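Local atomic coordinates of endoglucanase (PDB entry 2E4T), a protein that probably cleaves beta-1,4-glucan chains of cellulose and xyloglucan, through the glycoside hydrolase family 44 module that forms this chain of a larger multidomain enzyme. Residues V202-L207 and I258-D263; P230-Y233 and A237-T240; E186-S191 and E239-A244. All coordinates share one frame; numbering follows the deposited sequence.

In the fold
All three contacts lie in the glycoside hydrolase family 44 part of the chain, on one flank of the TIM-like barrel. Along the chain come residues 186-189 after strand 180-183, helix 204-221, strand 226-232, helix 235-240, the turn 241-244 and helix 257-272. Contact 1 joins helices 204-221 and 257-272, and contact 2 is nested inside the loop it closes. Contacts 2 and 3 share Glu239 and Thr240. The centres of contact 2 and contact 3 are about 6 Å apart, and contact 1 lies slightly farther from each. Together they pack barrel strands, their following loops and the outer helices into one continuous block, away from the zinc and calcium sites.

Contact 1: residues V202-L207 and I258-D263; sequences VTAKEL and IDYYLD
Ala204 CB packs against the outer end of the Tyr260 ring. Its closest atom there is CE2 of Tyr260, 3.8 Å away, and the hydroxyl end follows, with Ala204 CB 4.0 Å from Tyr260 OH. The methyl meets the ring obliquely. Lys205 adds the aliphatic base of its side chain, with Lys205 CG 4.2 Å from Tyr260 OH. Tyr260 gets there because its CG stands anti to the backbone N (chi1 173°), which sends the ring out from helix 257-272 toward the first turn of helix 204-221.

A second shell fixes both partners. Tyr260 OH is hydrogen-bonded to Glu250 OE1, and the ring meets that of Tyr254 edge-to-face. Ala204 N bonds to Asp246 OD1, while Lys205 NZ forms a salt bridge with OD2 of the same aspartate. Thr203 is the N-cap of the helix: its OG1 accepts from Glu206 N at 2.9 Å, with an N-H...O angle of 155°. Tyr261 also touches Pro230 of strand 226-232.

No hydrogen bond crosses between the two segments. The contact is van der Waals packing of a methyl, a lysine CG and the phenol end of Tyr260. The polar ends find partners outside the two helical segments: Tyr260 OH in Glu250, Lys205 NZ in Asp246. The helix start and Lys205 would both probably favour a charged Asp246.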
loop_
_atom_site.group_PDB
_atom_site.type_symbol
_atom_site.label_atom_id
_atom_site.label_comp_id
_atom_site.label_asym_id
_atom_site.label_seq_id
_atom_site.Cartn_x
_atom_site.Cartn_y
_atom_site.Cartn_z
ATOM N N VAL A 202 17.057 -15.436 4.527
ATOM C CA VAL A 202 16.420 -16.045 3.372
ATOM C C VAL A 202 17.291 -15.965 2.140
ATOM O O VAL A 202 17.936 -14.928 1.838
ATOM C CB VAL A 202 15.037 -15.408 3.113
ATOM C CG1 VAL A 202 15.155 -13.966 2.609
ATOM C CG2 VAL A 202 14.188 -16.280 2.216
ATOM N N THR A 203 17.328 -17.041 1.359
ATOM C CA THR A 203 18.002 -17.032 0.075
ATOM C C THR A 203 17.052 -16.589 -1.038
ATOM O O THR A 203 15.819 -16.776 -0.952
ATOM C CB THR A 203 18.617 -18.422 -0.239
ATOM O OG1 THR A 203 17.556 -19.363 -0.348
ATOM C CG2 THR A 203 19.639 -18.837 0.800
ATOM N N ALA A 204 17.635 -16.019 -2.079
ATOM C CA ALA A 204 16.845 -15.724 -3.264
ATOM C C ALA A 204 16.185 -17.008 -3.824
ATOM O O ALA A 204 15.010 -16.988 -4.222
ATOM C CB ALA A 204 17.730 -15.055 -4.311
ATOM N N LYS A 205 16.938 -18.106 -3.847
ATOM C CA LYS A 205 16.377 -19.358 -4.371
ATOM C C LYS A 205 15.190 -19.831 -3.517
ATOM O O LYS A 205 14.169 -20.266 -4.084
ATOM C CB LYS A 205 17.436 -20.454 -4.433
ATOM C CG LYS A 205 18.428 -20.248 -5.569
ATOM C CD LYS A 205 19.424 -21.412 -5.676
ATOM C CE LYS A 205 20.244 -21.721 -4.430
ATOM N NZ LYS A 205 21.089 -20.573 -3.990
ATOM N N GLU A 206 15.292 -19.784 -2.191
ATOM C CA GLU A 206 14.179 -20.236 -1.370
ATOM C C GLU A 206 12.961 -19.335 -1.622
ATOM O O GLU A 206 11.826 -19.822 -1.698
ATOM C CB GLU A 206 14.560 -20.202 0.129
ATOM C CG GLU A 206 13.387 -20.543 1.043
ATOM C CD GLU A 206 13.609 -20.534 2.539
ATOM O OE1 GLU A 206 14.567 -21.155 3.032
ATOM O OE2 GLU A 206 12.849 -19.806 3.200
ATOM N N LEU A 207 13.190 -18.008 -1.672
ATOM C CA LEU A 207 12.033 -17.121 -1.829
ATOM C C LEU A 207 11.305 -17.410 -3.142
ATOM O O LEU A 207 10.054 -17.451 -3.163
ATOM C CB LEU A 207 12.477 -15.653 -1.714
ATOM C CG LEU A 207 11.329 -14.667 -1.740
ATOM C CD1 LEU A 207 10.270 -14.952 -0.682
ATOM C CD2 LEU A 207 11.901 -13.265 -1.539
ATOM N N ILE A 258 14.830 -6.787 -7.480
ATOM C CA ILE A 258 13.525 -6.632 -8.144
ATOM C C ILE A 258 13.514 -7.290 -9.505
ATOM O O ILE A 258 12.548 -7.990 -9.876
ATOM C CB ILE A 258 13.240 -5.111 -8.312
ATOM C CG1 ILE A 258 13.082 -4.404 -6.947
ATOM C CG2 ILE A 258 12.047 -4.880 -9.220
ATOM C CD1 ILE A 258 11.889 -4.849 -6.128
ATOM N N ASP A 259 14.585 -7.087 -10.310
ATOM C CA ASP A 259 14.612 -7.682 -11.663
ATOM C C ASP A 259 14.676 -9.191 -11.619
ATOM O O ASP A 259 14.041 -9.877 -12.440
ATOM C CB ASP A 259 15.836 -7.164 -12.421
ATOM C CG ASP A 259 15.711 -5.688 -12.809
ATOM O OD1 ASP A 259 14.588 -5.153 -12.799
ATOM O OD2 ASP A 259 16.779 -5.114 -13.180
ATOM N N TYR A 260 15.500 -9.742 -10.706
ATOM C CA TYR A 260 15.587 -11.197 -10.534
ATOM C C TYR A 260 14.204 -11.768 -10.179
ATOM O O TYR A 260 13.756 -12.785 -10.743
ATOM C CB TYR A 260 16.601 -11.515 -9.454
ATOM C CG TYR A 260 16.668 -12.978 -9.055
ATOM C CD1 TYR A 260 17.613 -13.833 -9.627
ATOM C CD2 TYR A 260 15.848 -13.476 -8.062
ATOM C CE1 TYR A 260 17.731 -15.150 -9.219
ATOM C CE2 TYR A 260 15.950 -14.808 -7.644
ATOM C CZ TYR A 260 16.906 -15.629 -8.220
ATOM O OH TYR A 260 17.017 -16.926 -7.736
ATOM N N TYR A 261 13.528 -11.120 -9.213
ATOM C CA TYR A 261 12.223 -11.648 -8.786
ATOM C C TYR A 261 11.244 -11.652 -9.933
ATOM O O TYR A 261 10.557 -12.653 -10.199
ATOM C CB TYR A 261 11.707 -10.769 -7.613
ATOM C CG TYR A 261 10.436 -11.237 -7.024
ATOM C CD1 TYR A 261 10.404 -12.316 -6.146
ATOM C CD2 TYR A 261 9.214 -10.598 -7.316
ATOM C CE1 TYR A 261 9.235 -12.758 -5.554
ATOM C CE2 TYR A 261 8.034 -11.038 -6.709
ATOM C CZ TYR A 261 8.039 -12.062 -5.820
ATOM O OH TYR A 261 6.848 -12.403 -5.205
ATOM N N LEU A 262 11.159 -10.530 -10.658
ATOM C CA LEU A 262 10.232 -10.469 -11.795
ATOM C C LEU A 262 10.598 -11.520 -12.847
ATOM O O LEU A 262 9.712 -12.206 -13.379
ATOM C CB LEU A 262 10.274 -9.052 -12.400
ATOM C CG LEU A 262 9.636 -7.980 -11.523
ATOM C CD1 LEU A 262 10.096 -6.615 -12.015
ATOM C CD2 LEU A 262 8.114 -8.088 -11.530
ATOM N N ASP A 263 11.893 -11.621 -13.182
ATOM C CA ASP A 263 12.321 -12.509 -14.241
ATOM C C ASP A 263 12.032 -13.975 -13.849
ATOM O O ASP A 263 11.560 -14.770 -14.705
ATOM C CB ASP A 263 13.818 -12.318 -14.494
ATOM C CG ASP A 263 14.311 -13.006 -15.752
ATOM O OD1 ASP A 263 13.651 -12.930 -16.793
ATOM O OD2 ASP A 263 15.438 -13.534 -15.736
#

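Contact 2: residues P230-Y233 and A237-T240; sequences PALY and AYET
Tyr238 OH is hydrogen-bonded to the backbone O of His283, which fixes the far end of that ring. Nearer its base, Tyr238 CD1 lies 3.9 Å from Leu232 CB. Leu232 CB also sits 4.0 Å from Ala237 CB. The CD1 methyl of Leu232 rests against the helix backbone, 3.8 Å from both Ala237 O and Tyr238 CA. The other branch, CD2, turns toward the Ala237 methyl.

Tyr233 fills the other part of the contact. Its ring lies by Ala237, whose CB is 3.7 Å from Tyr233 CD2 and 3.8 Å from Tyr233 CE2. The methyl approaches the ring obliquely. Tyr233 points its CB away from the helix, but with CG between the backbone N and the carbonyl carbon (chi1 83°) the ring swings back to Ala237. Ala237 CB thus meets both Leu232 and Tyr233. Tyr233 OH is hydrogen-bonded to Gln242 OE1 in one of the two conformers of the glutamine.

No hydrogen bond joins the two segments directly, so the helix is held on the strand end by apolar packing. The strand is 226-232 of the parallel barrel sheet, and the short helix 235-240 follows it at once. Helix 257-272 covers Leu232 and Tyr238 through Ile258. Strand 279-284 packs on Tyr238 through Val282 and Trp284.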
loop_
_atom_site.group_PDB
_atom_site.type_symbol
_atom_site.label_atom_id
_atom_site.label_comp_id
_atom_site.label_asym_id
_atom_site.label_seq_id
_atom_site.Cartn_x
_atom_site.Cartn_y
_atom_site.Cartn_z
ATOM N N PRO A 230 7.063 -9.387 -3.395
ATOM C CA PRO A 230 7.439 -10.140 -2.200
ATOM C C PRO A 230 7.175 -9.454 -0.861
ATOM O O PRO A 230 7.606 -9.969 0.169
ATOM C CB PRO A 230 8.970 -10.442 -2.402
ATOM C CG PRO A 230 9.395 -9.623 -3.617
ATOM C CD PRO A 230 8.224 -8.657 -3.931
ATOM N N ALA A 231 6.495 -8.282 -0.882
ATOM C CA ALA A 231 6.224 -7.536 0.371
ATOM C C ALA A 231 7.552 -7.136 1.032
ATOM O O ALA A 231 7.744 -7.250 2.251
ATOM C CB ALA A 231 5.305 -8.286 1.318
ATOM N N LEU A 232 8.478 -6.634 0.200
ATOM C CA LEU A 232 9.823 -6.281 0.675
ATOM C C LEU A 232 9.799 -5.082 1.601
ATOM O O LEU A 232 9.059 -4.084 1.359
ATOM C CB LEU A 232 10.737 -6.003 -0.528
ATOM C CG LEU A 232 10.931 -7.158 -1.484
ATOM C CD1 LEU A 232 11.801 -6.701 -2.650
ATOM C CD2 LEU A 232 11.561 -8.379 -0.798
ATOM N N TYR A 233 10.655 -5.097 2.628
ATOM C CA TYR A 233 10.510 -4.114 3.677
ATOM C C TYR A 233 10.971 -2.699 3.263
ATOM O O TYR A 233 10.519 -1.690 3.847
ATOM C CB TYR A 233 11.276 -4.522 4.961
ATOM C CG TYR A 233 12.747 -4.182 4.966
ATOM C CD1 TYR A 233 13.180 -2.967 5.482
ATOM C CD2 TYR A 233 13.679 -5.069 4.484
ATOM C CE1 TYR A 233 14.542 -2.618 5.510
ATOM C CE2 TYR A 233 15.036 -4.739 4.493
ATOM C CZ TYR A 233 15.445 -3.529 5.014
ATOM O OH TYR A 233 16.777 -3.142 5.068
ATOM N N ALA A 237 16.264 -4.439 0.665
ATOM C CA ALA A 237 15.666 -5.675 0.184
ATOM C C ALA A 237 15.363 -5.627 -1.319
ATOM O O ALA A 237 15.532 -6.624 -2.030
ATOM C CB ALA A 237 14.419 -6.036 0.985
ATOM N N TYR A 238 14.889 -4.456 -1.805
ATOM C CA TYR A 238 14.704 -4.298 -3.259
ATOM C C TYR A 238 16.022 -4.579 -3.986
ATOM O O TYR A 238 16.037 -5.147 -5.087
ATOM C CB TYR A 238 14.312 -2.866 -3.662
ATOM C CG TYR A 238 13.059 -2.238 -3.096
ATOM C CD1 TYR A 238 12.315 -2.738 -2.026
ATOM C CD2 TYR A 238 12.679 -0.992 -3.631
ATOM C CE1 TYR A 238 11.284 -2.004 -1.475
ATOM C CE2 TYR A 238 11.629 -0.272 -3.100
ATOM C CZ TYR A 238 10.923 -0.745 -2.014
ATOM O OH TYR A 238 9.934 0.031 -1.491
ATOM N N GLU A 239 17.132 -4.098 -3.395
ATOM C CA GLU A 239 18.388 -4.156 -4.138
ATOM C C GLU A 239 19.037 -5.538 -4.091
ATOM O O GLU A 239 19.454 -6.069 -5.129
ATOM C CB GLU A 239 19.373 -3.077 -3.652
ATOM C CG GLU A 239 20.486 -2.897 -4.664
ATOM C CD GLU A 239 21.576 -1.947 -4.282
ATOM O OE1 GLU A 239 21.497 -1.251 -3.276
ATOM O OE2 GLU A 239 22.579 -1.883 -5.064
ATOM N N THR A 240 19.140 -6.132 -2.905
ATOM C CA THR A 240 19.948 -7.338 -2.703
ATOM C C THR A 240 19.247 -8.364 -1.795
ATOM O O THR A 240 19.912 -9.321 -1.337
ATOM C CB THR A 240 21.305 -6.990 -2.039
ATOM O OG1 THR A 240 21.031 -6.517 -0.715
ATOM C CG2 THR A 240 22.096 -5.974 -2.844
#

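Contact 3: residues E186-S191 and E239-A244; sequences EPALWS and ETLQSA
Leu241, Gln242 and Ser243 all have positive phi and psi, making a left-handed turn after helix 235-240 that is closed by Ala244 N bonding to Thr240 O at 3.0 Å, and Ala188 packs against the first two of them. Ala188 CB is 3.7 Å from Gln242 CB and equally close to Leu241 O. Leu241 adds its CD1 methyl, 3.9 Å from Ala188 CB. The alanine methyl therefore rests on the turn, touching backbone and side chain together.

Gln242 then reaches across to Leu189. Its CG is anti to the backbone N (chi1 -164°). In one of its two conformers, Gln242 bends at chi2, which brings Gln242 NE2 within 3.8 Å of Leu189 CD2, while OE1 faces the Tyr233 hydroxyl. The two side chains, Gln242 and Leu189, cross obliquely in this packing contact.

Thr240 steadies the turn from within. Thr240 OG1 accepts from Ser243 N at 2.8 Å (165°), which makes an ST motif. OG1 is also hydrogen-bonded to Ala236 O. On the other segment, Pro187 CA lies over the centre of the Trp190 ring, 3.4 Å above its plane.

Residues 186-189 follow barrel strand 180-183 and lead into helix 190-193. Helix 204-221 lies alongside, where Leu207 touches both Pro187 and Leu241. Ala237 of helix 235-240 also packs on Ala188.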
loop_
_atom_site.group_PDB
_atom_site.type_symbol
_atom_site.label_atom_id
_atom_site.label_comp_id
_atom_site.label_asym_id
_atom_site.label_seq_id
_atom_site.Cartn_x
_atom_site.Cartn_y
_atom_site.Cartn_z
ATOM N N GLU A 186 7.693 -9.270 4.329
ATOM C CA GLU A 186 9.083 -8.888 4.619
ATOM C C GLU A 186 9.983 -10.109 4.782
ATOM O O GLU A 186 10.654 -10.291 5.810
ATOM C CB GLU A 186 9.171 -7.934 5.818
ATOM C CG GLU A 186 8.378 -6.650 5.526
ATOM C CD GLU A 186 8.551 -5.565 6.538
ATOM O OE1 GLU A 186 9.158 -5.777 7.628
ATOM O OE2 GLU A 186 8.042 -4.430 6.250
ATOM N N PRO A 187 10.143 -10.908 3.722
ATOM C CA PRO A 187 10.943 -12.143 3.843
ATOM C C PRO A 187 12.398 -11.873 4.169
ATOM O O PRO A 187 13.026 -12.716 4.873
ATOM C CB PRO A 187 10.772 -12.803 2.454
ATOM C CG PRO A 187 10.417 -11.644 1.532
ATOM C CD PRO A 187 9.513 -10.776 2.393
ATOM N N ALA A 188 13.003 -10.783 3.670
ATOM C CA ALA A 188 14.375 -10.501 4.004
ATOM C C ALA A 188 14.563 -10.132 5.468
ATOM O O ALA A 188 15.715 -10.101 5.938
ATOM C CB ALA A 188 14.990 -9.456 3.080
ATOM N N LEU A 189 13.464 -9.857 6.169
ATOM C CA LEU A 189 13.514 -9.635 7.637
ATOM C C LEU A 189 13.025 -10.875 8.404
ATOM O O LEU A 189 13.028 -10.821 9.640
ATOM C CB LEU A 189 12.759 -8.394 8.054
ATOM C CG LEU A 189 13.351 -7.086 7.500
ATOM C CD1 LEU A 189 12.608 -5.898 8.096
ATOM C CD2 LEU A 189 14.852 -6.957 7.738
ATOM N N TRP A 190 12.690 -11.992 7.759
ATOM C CA TRP A 190 12.252 -13.160 8.526
ATOM C C TRP A 190 13.267 -13.508 9.616
ATOM O O TRP A 190 12.883 -13.836 10.760
ATOM C CB TRP A 190 12.036 -14.368 7.619
ATOM C CG TRP A 190 10.810 -14.356 6.798
ATOM C CD1 TRP A 190 9.651 -13.655 7.010
ATOM C CD2 TRP A 190 10.572 -15.181 5.646
ATOM N NE1 TRP A 190 8.706 -13.966 6.043
ATOM C CE2 TRP A 190 9.243 -14.921 5.198
ATOM C CE3 TRP A 190 11.357 -16.102 4.946
ATOM C CZ2 TRP A 190 8.701 -15.572 4.075
ATOM C CZ3 TRP A 190 10.819 -16.753 3.832
ATOM C CH2 TRP A 190 9.505 -16.493 3.416
ATOM N N SER A 191 14.562 -13.524 9.262
ATOM C CA SER A 191 15.551 -13.972 10.240
ATOM C C SER A 191 15.780 -12.955 11.386
ATOM O O SER A 191 16.409 -13.331 12.388
ATOM C CB SER A 191 16.868 -14.235 9.529
ATOM O OG SER A 191 17.297 -13.029 8.876
ATOM N N GLU A 239 17.132 -4.098 -3.395
ATOM C CA GLU A 239 18.388 -4.156 -4.138
ATOM C C GLU A 239 19.037 -5.538 -4.091
ATOM O O GLU A 239 19.454 -6.069 -5.129
ATOM C CB GLU A 239 19.373 -3.077 -3.652
ATOM C CG GLU A 239 20.486 -2.897 -4.664
ATOM C CD GLU A 239 21.576 -1.947 -4.282
ATOM O OE1 GLU A 239 21.497 -1.251 -3.276
ATOM O OE2 GLU A 239 22.579 -1.883 -5.064
ATOM N N THR A 240 19.140 -6.132 -2.905
ATOM C CA THR A 240 19.948 -7.338 -2.703
ATOM C C THR A 240 19.247 -8.364 -1.795
ATOM O O THR A 240 19.912 -9.321 -1.337
ATOM C CB THR A 240 21.305 -6.990 -2.039
ATOM O OG1 THR A 240 21.031 -6.517 -0.715
ATOM C CG2 THR A 240 22.096 -5.974 -2.844
ATOM N N LEU A 241 17.947 -8.199 -1.527
ATOM C CA LEU A 241 17.255 -9.085 -0.591
ATOM C C LEU A 241 18.029 -9.109 0.736
ATOM O O LEU A 241 18.208 -10.123 1.389
ATOM C CB LEU A 241 16.982 -10.452 -1.199
ATOM C CG LEU A 241 15.937 -11.314 -0.463
ATOM C CD1 LEU A 241 14.540 -10.691 -0.555
ATOM C CD2 LEU A 241 15.920 -12.719 -1.073
ATOM N N GLN A 242 18.448 -7.903 1.180
ATOM C CA GLN A 242 19.189 -7.740 2.438
ATOM C C GLN A 242 20.466 -8.605 2.442
ATOM O O GLN A 242 20.724 -9.398 3.329
ATOM C CB GLN A 242 18.355 -7.989 3.675
ATOM C CG GLN A 242 18.944 -7.469 4.966
ATOM C CD GLN A 242 18.480 -6.137 5.357
ATOM O OE1 GLN A 242 18.205 -5.282 4.517
ATOM N NE2 GLN A 242 18.345 -5.937 6.636
ATOM N N SER A 243 21.288 -8.386 1.416
ATOM C CA SER A 243 22.551 -9.089 1.331
ATOM C C SER A 243 22.314 -10.609 1.379
ATOM O O SER A 243 23.032 -11.326 2.094
ATOM C CB SER A 243 23.529 -8.654 2.415
ATOM O OG SER A 243 23.748 -7.222 2.396
ATOM N N ALA A 244 21.345 -11.098 0.598
ATOM C CA ALA A 244 20.970 -12.512 0.728
ATOM C C ALA A 244 22.197 -13.373 0.462
ATOM O O ALA A 244 23.032 -13.079 -0.397
ATOM C CB ALA A 244 19.868 -12.852 -0.253
#